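Side-chain contacts in endo-beta-mannanase (Opitutaceae bacterium TAV5, PDB 7BOB), which probably hydrolyses beta-1,4-linked mannose chains from their ends, acting as a homotrimeric family 5 exo-beta-1,4-mannosidase of a termite hindgut bacterium: residues S44-M49 with L85-E90; A50-N55 with W317-I322; A556-S561 with S577-A582. One frame throughout, in Å; residues are numbered along the deposited sequence.

Interaction 1 (S44-M49 with L85-E90)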
loop_
_atom_site.group_PDB
_atom_site.type_symbol
_atom_site.label_atom_id
_atom_site.label_comp_id
_atom_site.label_asym_id
_atom_site.label_seq_id
_atom_site.Cartn_x
_atom_site.Cartn_y
_atom_site.Cartn_z
ATOM N N SER A 44 -9.954 -38.620 30.109
ATOM C CA SER A 44 -10.486 -37.907 31.257
ATOM C C SER A 44 -11.131 -36.590 30.828
ATOM O O SER A 44 -12.145 -36.176 31.411
ATOM C CB SER A 44 -9.380 -37.672 32.284
ATOM O OG SER A 44 -9.792 -36.721 33.246
ATOM N N ASP A 45 -10.589 -35.943 29.783
ATOM C CA ASP A 45 -11.214 -34.713 29.280
ATOM C C ASP A 45 -12.527 -35.017 28.562
ATOM O O ASP A 45 -13.489 -34.244 28.658
ATOM C CB ASP A 45 -10.253 -33.963 28.338
ATOM C CG ASP A 45 -9.157 -33.217 29.083
ATOM O OD1 ASP A 45 -9.329 -32.884 30.280
ATOM O OD2 ASP A 45 -8.103 -32.970 28.464
ATOM N N LEU A 46 -12.579 -36.115 27.804
ATOM C CA LEU A 46 -13.835 -36.474 27.162
ATOM C C LEU A 46 -14.903 -36.781 28.207
ATOM O O LEU A 46 -16.056 -36.360 28.059
ATOM C CB LEU A 46 -13.632 -37.654 26.220
ATOM C CG LEU A 46 -12.679 -37.465 25.046
ATOM C CD1 LEU A 46 -12.577 -38.794 24.326
ATOM C CD2 LEU A 46 -13.216 -36.436 24.104
ATOM N N ASP A 47 -14.524 -37.470 29.292
ATOM C CA ASP A 47 -15.452 -37.683 30.407
ATOM C C ASP A 47 -15.959 -36.354 30.947
ATOM O O ASP A 47 -17.158 -36.177 31.184
ATOM C CB ASP A 47 -14.778 -38.463 31.536
ATOM C CG ASP A 47 -14.667 -39.951 31.249
ATOM O OD1 ASP A 47 -15.387 -40.462 30.365
ATOM O OD2 ASP A 47 -13.837 -40.606 31.915
ATOM N N LEU A 48 -15.052 -35.390 31.135
ATOM C CA LEU A 48 -15.482 -34.099 31.660
ATOM C C LEU A 48 -16.467 -33.430 30.711
ATOM O O LEU A 48 -17.465 -32.842 31.150
ATOM C CB LEU A 48 -14.272 -33.210 31.925
ATOM C CG LEU A 48 -14.670 -31.908 32.620
ATOM C CD1 LEU A 48 -15.549 -32.163 33.861
ATOM C CD2 LEU A 48 -13.414 -31.105 32.960
ATOM N N MET A 49 -16.226 -33.539 29.403
ATOM C CA MET A 49 -17.156 -32.959 28.436
ATOM C C MET A 49 -18.526 -33.604 28.565
ATOM O O MET A 49 -19.537 -32.912 28.708
ATOM C CB MET A 49 -16.629 -33.126 27.008
ATOM C CG MET A 49 -15.310 -32.394 26.690
ATOM S SD MET A 49 -14.764 -32.913 25.061
ATOM C CE MET A 49 -13.276 -31.917 24.828
ATOM N N LEU A 85 -11.899 -41.641 18.098
ATOM C CA LEU A 85 -13.264 -41.768 17.589
ATOM C C LEU A 85 -14.070 -42.725 18.440
ATOM O O LEU A 85 -15.227 -42.449 18.796
ATOM C CB LEU A 85 -13.243 -42.254 16.144
ATOM C CG LEU A 85 -12.601 -41.271 15.163
ATOM C CD1 LEU A 85 -12.282 -41.938 13.833
ATOM C CD2 LEU A 85 -13.537 -40.057 14.971
ATOM N N ASP A 86 -13.450 -43.850 18.797
ATOM C CA ASP A 86 -14.086 -44.846 19.650
ATOM C C ASP A 86 -14.402 -44.277 21.028
ATOM O O ASP A 86 -15.531 -44.384 21.519
ATOM C CB ASP A 86 -13.150 -46.046 19.750
ATOM C CG ASP A 86 -13.859 -47.304 20.106
ATOM O OD1 ASP A 86 -14.437 -47.928 19.187
ATOM O OD2 ASP A 86 -13.816 -47.667 21.303
ATOM N N ALA A 87 -13.418 -43.627 21.654
ATOM C CA ALA A 87 -13.631 -43.110 23.001
ATOM C C ALA A 87 -14.723 -42.038 23.044
ATOM O O ALA A 87 -15.455 -41.960 24.040
ATOM C CB ALA A 87 -12.318 -42.566 23.549
ATOM N N CYS A 88 -14.839 -41.189 21.999
ATOM C CA CYS A 88 -15.923 -40.201 21.963
ATOM C C CYS A 88 -17.282 -40.866 21.811
ATOM O O CYS A 88 -18.254 -40.447 22.449
ATOM C CB CYS A 88 -15.759 -39.196 20.822
ATOM S SG CYS A 88 -14.249 -38.219 20.822
ATOM N N GLY A 89 -17.371 -41.845 20.914
ATOM C CA GLY A 89 -18.607 -42.588 20.761
ATOM C C GLY A 89 -19.122 -43.166 22.065
ATOM O O GLY A 89 -20.281 -42.962 22.432
ATOM N N GLU A 90 -18.257 -43.859 22.802
ATOM C CA GLU A 90 -18.694 -44.474 24.054
ATOM C C GLU A 90 -19.061 -43.462 25.121
ATOM O O GLU A 90 -19.560 -43.861 26.181
ATOM C CB GLU A 90 -17.616 -45.391 24.641
ATOM C CG GLU A 90 -16.934 -46.296 23.657
ATOM C CD GLU A 90 -16.070 -47.340 24.365
ATOM O OE1 GLU A 90 -15.767 -47.116 25.570
ATOM O OE2 GLU A 90 -15.708 -48.379 23.723
#

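Interaction 2 (A50-N55 with W317-I322)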
loop_
_atom_site.group_PDB
_atom_site.type_symbol
_atom_site.label_atom_id
_atom_site.label_comp_id
_atom_site.label_asym_id
_atom_site.label_seq_id
_atom_site.Cartn_x
_atom_site.Cartn_y
_atom_site.Cartn_z
ATOM N N ALA A 50 -18.573 -34.943 28.534
ATOM C CA ALA A 50 -19.848 -35.645 28.644
ATOM C C ALA A 50 -20.587 -35.238 29.909
ATOM O O ALA A 50 -21.794 -34.976 29.868
ATOM C CB ALA A 50 -19.623 -37.153 28.600
ATOM N N SER A 51 -19.868 -35.116 31.028
ATOM C CA SER A 51 -20.506 -34.747 32.289
ATOM C C SER A 51 -21.081 -33.331 32.283
ATOM O O SER A 51 -21.970 -33.040 33.087
ATOM C CB SER A 51 -19.511 -34.897 33.441
ATOM O OG SER A 51 -18.689 -33.744 33.569
ATOM N N LEU A 52 -20.594 -32.436 31.421
ATOM C CA LEU A 52 -21.174 -31.102 31.326
ATOM C C LEU A 52 -22.363 -31.041 30.376
ATOM O O LEU A 52 -22.915 -29.961 30.180
ATOM C CB LEU A 52 -20.125 -30.078 30.882
ATOM C CG LEU A 52 -18.983 -29.871 31.873
ATOM C CD1 LEU A 52 -17.852 -29.122 31.199
ATOM C CD2 LEU A 52 -19.482 -29.153 33.121
ATOM N N GLY A 53 -22.774 -32.162 29.787
ATOM C CA GLY A 53 -23.906 -32.146 28.883
ATOM C C GLY A 53 -23.560 -31.968 27.427
ATOM O O GLY A 53 -24.477 -31.875 26.601
ATOM N N PHE A 54 -22.271 -31.950 27.077
ATOM C CA PHE A 54 -21.872 -31.731 25.696
ATOM C C PHE A 54 -22.140 -32.975 24.869
ATOM O O PHE A 54 -22.032 -34.097 25.351
ATOM C CB PHE A 54 -20.389 -31.358 25.617
ATOM C CG PHE A 54 -20.060 -30.027 26.255
ATOM C CD1 PHE A 54 -21.054 -29.090 26.488
ATOM C CD2 PHE A 54 -18.746 -29.715 26.617
ATOM C CE1 PHE A 54 -20.753 -27.848 27.072
ATOM C CE2 PHE A 54 -18.433 -28.494 27.206
ATOM C CZ PHE A 54 -19.441 -27.554 27.437
ATOM N N ASN A 55 -22.493 -32.774 23.608
ATOM C CA ASN A 55 -22.771 -33.892 22.720
ATOM C C ASN A 55 -21.881 -33.897 21.484
ATOM O O ASN A 55 -22.073 -34.751 20.608
ATOM C CB ASN A 55 -24.257 -33.882 22.306
ATOM C CG ASN A 55 -24.637 -32.621 21.537
ATOM O OD1 ASN A 55 -23.775 -31.959 20.931
ATOM N ND2 ASN A 55 -25.928 -32.282 21.547
ATOM N N TRP A 317 -14.326 -22.164 22.196
ATOM C CA TRP A 317 -12.871 -22.206 22.029
ATOM C C TRP A 317 -12.204 -21.703 23.304
ATOM O O TRP A 317 -12.388 -20.546 23.671
ATOM C CB TRP A 317 -12.377 -21.349 20.841
ATOM C CG TRP A 317 -10.931 -21.683 20.627
ATOM C CD1 TRP A 317 -9.868 -21.288 21.402
ATOM C CD2 TRP A 317 -10.404 -22.594 19.657
ATOM N NE1 TRP A 317 -8.705 -21.889 20.954
ATOM C CE2 TRP A 317 -9.006 -22.691 19.884
ATOM C CE3 TRP A 317 -10.968 -23.314 18.600
ATOM C CZ2 TRP A 317 -8.175 -23.500 19.107
ATOM C CZ3 TRP A 317 -10.131 -24.131 17.823
ATOM C CH2 TRP A 317 -8.758 -24.213 18.087
ATOM N N CYS A 318 -11.397 -22.538 23.955
ATOM C CA CYS A 318 -11.267 -23.968 23.693
ATOM C C CYS A 318 -11.446 -24.675 25.063
ATOM O O CYS A 318 -11.670 -24.010 26.090
ATOM C CB CYS A 318 -9.910 -24.284 23.044
ATOM S SG CYS A 318 -8.535 -23.857 24.135
ATOM N N PHE A 319 -11.360 -26.007 25.102
ATOM C CA PHE A 319 -11.860 -26.712 26.280
ATOM C C PHE A 319 -11.009 -26.428 27.513
ATOM O O PHE A 319 -11.544 -26.106 28.578
ATOM C CB PHE A 319 -11.936 -28.212 26.023
ATOM C CG PHE A 319 -12.615 -28.979 27.143
ATOM C CD1 PHE A 319 -13.878 -28.597 27.603
ATOM C CD2 PHE A 319 -11.985 -30.050 27.749
ATOM C CE1 PHE A 319 -14.508 -29.294 28.650
ATOM C CE2 PHE A 319 -12.596 -30.765 28.785
ATOM C CZ PHE A 319 -13.867 -30.382 29.242
ATOM N N LYS A 320 -9.687 -26.548 27.389
ATOM C CA LYS A 320 -8.754 -26.465 28.507
ATOM C C LYS A 320 -7.828 -25.271 28.341
ATOM O O LYS A 320 -7.547 -24.841 27.217
ATOM C CB LYS A 320 -7.873 -27.722 28.606
ATOM C CG LYS A 320 -8.616 -29.004 29.031
ATOM C CD LYS A 320 -9.089 -28.920 30.470
ATOM C CE LYS A 320 -8.037 -29.426 31.444
ATOM N NZ LYS A 320 -8.088 -30.903 31.594
ATOM N N ASP A 321 -7.333 -24.757 29.466
ATOM C CA ASP A 321 -6.117 -23.960 29.413
ATOM C C ASP A 321 -4.973 -24.848 28.911
ATOM O O ASP A 321 -4.953 -26.065 29.146
ATOM C CB ASP A 321 -5.778 -23.374 30.787
ATOM C CG ASP A 321 -6.797 -22.320 31.265
ATOM O OD1 ASP A 321 -7.468 -21.669 30.432
ATOM O OD2 ASP A 321 -6.934 -22.161 32.499
ATOM N N ILE A 322 -4.030 -24.248 28.194
ATOM C CA ILE A 322 -2.951 -25.006 27.561
ATOM C C ILE A 322 -1.625 -24.396 27.999
ATOM O O ILE A 322 -1.161 -23.430 27.382
ATOM C CB ILE A 322 -3.101 -24.993 26.034
ATOM C CG1 ILE A 322 -4.447 -25.609 25.634
ATOM C CG2 ILE A 322 -1.891 -25.674 25.336
ATOM C CD1 ILE A 322 -4.801 -25.384 24.188
#

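Interaction 3 (A556-S561 with S577-A582)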
loop_
_atom_site.group_PDB
_atom_site.type_symbol
_atom_site.label_atom_id
_atom_site.label_comp_id
_atom_site.label_asym_id
_atom_site.label_seq_id
_atom_site.Cartn_x
_atom_site.Cartn_y
_atom_site.Cartn_z
ATOM N N ALA A 556 -25.668 11.667 1.398
ATOM C CA ALA A 556 -24.400 11.657 2.115
ATOM C C ALA A 556 -24.112 10.222 2.515
ATOM O O ALA A 556 -25.021 9.388 2.598
ATOM C CB ALA A 556 -24.412 12.568 3.344
ATOM N N ASP A 557 -22.828 9.930 2.737
ATOM C CA ASP A 557 -22.430 8.600 3.193
ATOM C C ASP A 557 -22.557 8.562 4.711
ATOM O O ASP A 557 -21.591 8.787 5.449
ATOM C CB ASP A 557 -21.018 8.272 2.726
ATOM C CG ASP A 557 -20.681 6.811 2.893
ATOM O OD1 ASP A 557 -21.355 6.128 3.714
ATOM O OD2 ASP A 557 -19.733 6.353 2.228
ATOM N N VAL A 558 -23.769 8.228 5.174
ATOM C CA VAL A 558 -24.111 8.300 6.599
ATOM C C VAL A 558 -23.161 7.440 7.428
ATOM O O VAL A 558 -22.487 7.921 8.351
ATOM C CB VAL A 558 -25.579 7.882 6.807
ATOM C CG1 VAL A 558 -25.963 7.873 8.289
ATOM C CG2 VAL A 558 -26.499 8.800 6.010
ATOM N N GLU A 559 -23.089 6.151 7.103
ATOM C CA GLU A 559 -22.313 5.246 7.932
ATOM C C GLU A 559 -20.838 5.617 7.937
ATOM O O GLU A 559 -20.187 5.560 8.988
ATOM C CB GLU A 559 -22.522 3.808 7.469
ATOM C CG GLU A 559 -23.910 3.280 7.835
ATOM C CD GLU A 559 -24.972 3.739 6.846
ATOM O OE1 GLU A 559 -24.615 4.319 5.797
ATOM O OE2 GLU A 559 -26.154 3.496 7.112
ATOM N N ALA A 560 -20.299 6.022 6.781
ATOM C CA ALA A 560 -18.904 6.439 6.739
ATOM C C ALA A 560 -18.693 7.680 7.596
ATOM O O ALA A 560 -17.749 7.737 8.397
ATOM C CB ALA A 560 -18.460 6.691 5.292
ATOM N N SER A 561 -19.564 8.689 7.438
ATOM C CA SER A 561 -19.470 9.891 8.266
ATOM C C SER A 561 -19.470 9.547 9.748
ATOM O O SER A 561 -18.615 10.017 10.504
ATOM C CB SER A 561 -20.608 10.872 7.948
ATOM O OG SER A 561 -20.817 11.061 6.558
ATOM N N SER A 577 -27.950 6.801 16.300
ATOM C CA SER A 577 -29.044 5.849 16.252
ATOM C C SER A 577 -30.380 6.572 16.061
ATOM O O SER A 577 -31.241 6.126 15.297
ATOM C CB SER A 577 -29.005 5.010 17.527
ATOM O OG SER A 577 -30.204 4.321 17.752
ATOM N N ALA A 578 -30.547 7.726 16.701
ATOM C CA ALA A 578 -31.763 8.507 16.486
ATOM C C ALA A 578 -31.930 8.911 15.022
ATOM O O ALA A 578 -33.061 9.096 14.559
ATOM C CB ALA A 578 -31.747 9.749 17.379
ATOM N N TRP A 579 -30.821 9.030 14.278
ATOM C CA TRP A 579 -30.898 9.355 12.855
ATOM C C TRP A 579 -31.759 8.350 12.095
ATOM O O TRP A 579 -32.632 8.739 11.306
ATOM C CB TRP A 579 -29.498 9.405 12.236
ATOM C CG TRP A 579 -29.555 9.581 10.747
ATOM C CD1 TRP A 579 -29.584 8.595 9.804
ATOM C CD2 TRP A 579 -29.631 10.831 10.027
ATOM N NE1 TRP A 579 -29.652 9.150 8.542
ATOM C CE2 TRP A 579 -29.689 10.518 8.655
ATOM C CE3 TRP A 579 -29.670 12.176 10.418
ATOM C CZ2 TRP A 579 -29.768 11.499 7.668
ATOM C CZ3 TRP A 579 -29.748 13.154 9.437
ATOM C CH2 TRP A 579 -29.801 12.809 8.081
ATOM N N TYR A 580 -31.498 7.043 12.281
ATOM C CA TYR A 580 -32.270 6.042 11.542
ATOM C C TYR A 580 -33.746 6.100 11.914
ATOM O O TYR A 580 -34.620 5.953 11.046
ATOM C CB TYR A 580 -31.726 4.635 11.796
ATOM C CG TYR A 580 -30.367 4.401 11.209
ATOM C CD1 TYR A 580 -30.221 3.952 9.895
ATOM C CD2 TYR A 580 -29.231 4.641 11.955
ATOM C CE1 TYR A 580 -28.980 3.758 9.344
ATOM C CE2 TYR A 580 -27.989 4.449 11.419
ATOM C CZ TYR A 580 -27.871 4.003 10.116
ATOM O OH TYR A 580 -26.628 3.817 9.602
ATOM N N ALA A 581 -34.044 6.282 13.205
ATOM C CA ALA A 581 -35.440 6.319 13.639
ATOM C C ALA A 581 -36.199 7.451 12.951
ATOM O O ALA A 581 -37.292 7.244 12.414
ATOM C CB ALA A 581 -35.521 6.455 15.161
ATOM N N ALA A 582 -35.606 8.647 12.910
ATOM C CA ALA A 582 -36.288 9.786 12.297
ATOM C C ALA A 582 -36.597 9.542 10.821
ATOM O O ALA A 582 -37.659 9.942 10.324
ATOM C CB ALA A 582 -35.448 11.047 12.463
#

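Interaction 1 (S44-M49 with L85-E90)
L46 of helix 39-51 reaches across to A87 and C88 near the C-terminal end of helix 75-89, and the whole contact is made by its two methyl groups. The backbones come closest at L46 and C88, whose CA atoms are 6.7 Å apart. CB of L46 points at the facing helix but stays short of touching it. CG is turned anti to the carbonyl carbon (chi1 -62°), which carries the branch point into the gap between the helices. There the fork opens: CD1 of L46 lies 3.9 Å from CB of A87, while CD2 of L46 lies 3.9 Å from SG of C88. The sulfur is equally close to CD1, which makes it the atom that both prongs share. No hydrogen bond crosses, and all three residues are buried, the contact being apolar throughout. In the (beta/alpha)8 barrel expected of family 5, helix 39-51 precedes strand 56-62, and helix 75-89 follows it after the short helix 63-66. C88 also packs on V57 of that strand, as does M49 from the other helix, and the side chain of L46 also touches R91.

Interaction 2 (A50-N55 with W317-I322)
F319 lies in the loop that leaves strand 311-316, the last of the parallel barrel strands, and meets L52 and F54 in the turn that ends helix 39-51. That turn is a Schellman motif: G53 takes a positive phi of 93°, where a side chain would be jammed against the carbonyl of L52, and G53 N bonds to A50 O at 3.0 Å. The peptide bond before C318 is cis, as at the matching tryptophan of many clan GH-A enzymes. One atom, CE1 of the F319 ring, does the touching. CD1 of L52 comes to the rim of that ring, close to its plane, 4.2 Å from CE1. CE2 of F54 approaches the same CE1 of F319 at 4.3 Å, with CE1 near the plane of the F54 ring and at its edge. CG of F319 stands anti to the backbone N (chi1 -173°), which sends the ring out from its loop to the turn. L52 also covers F54, two residues on, its CB 4.2 Å above the centre of that ring. Beyond these three residues, F319 rests on A22 of strand 20-23 and on L48, and F54 meets the ring of F354 from helix 352-364.

Interaction 3 (A556-S561 with S577-A582)
A short hydrogen bond inside a buried contact joins Y580 to E559: the phenol OH donates to OE2 of the glutamate at 2.6 Å. The same OE2 is hydrogen-bonded to ND1 of H473, so one carboxylate oxygen holds two side chains. OE2 lies at the edge of the Y580 ring and in its plane, whereas the hydroxyl reaches the carboxylate from above its plane, the two planes being turned 47° apart. The bend at chi2 (81°) swings the carboxylate round to the phenol; CG of E559 also lies 3.3 Å from OH of Y580. With E559 cut back to an alanine, the Y580 hydroxyl and H473 would probably lose their shared acceptor, and a gap is likely to open beside the phenol. Next to this polar pair, V558 meets the indole of W579. CG1 of V558, anti to the backbone N, lies 3.9 Å from NE1 of W579, and CG2 of V558 is 4.1 Å from the same nitrogen. The start of helix 558-564 is fixed by D557 at its N-cap, whose OD1 accepts from A560 N at 3.2 Å, and whose carbonyl oxygen takes both N and OG of S561. Both helices lie against strands 508-512 and 444-448: V558 touches F512, W579 lies edge-to-face with Y510 and F512, E559 touches T448, and Y580 rests on I446 and on helix 406-422.

Interactions 1 and 2 are neighbours, their centres 10 Å apart, and both draw on helix 39-51 at the wall of the N-terminal parallel barrel. They also touch directly: OD1 of D45 forms a 2.7 Å salt bridge with NZ of K320, and CG of M49 packs 3.6 Å from CZ of F319. Their segments alternate along the chain; because both use helix 39-51, that helix meets both helix 75-89 and the loop after strand 311-316. Interaction 3 follows in series, across the chain's centre. Its nearest atoms are about 40 Å from interaction 1 and about 30 Å from interaction 2, and its packing belongs to the mixed-sheet domain, not to the barrel.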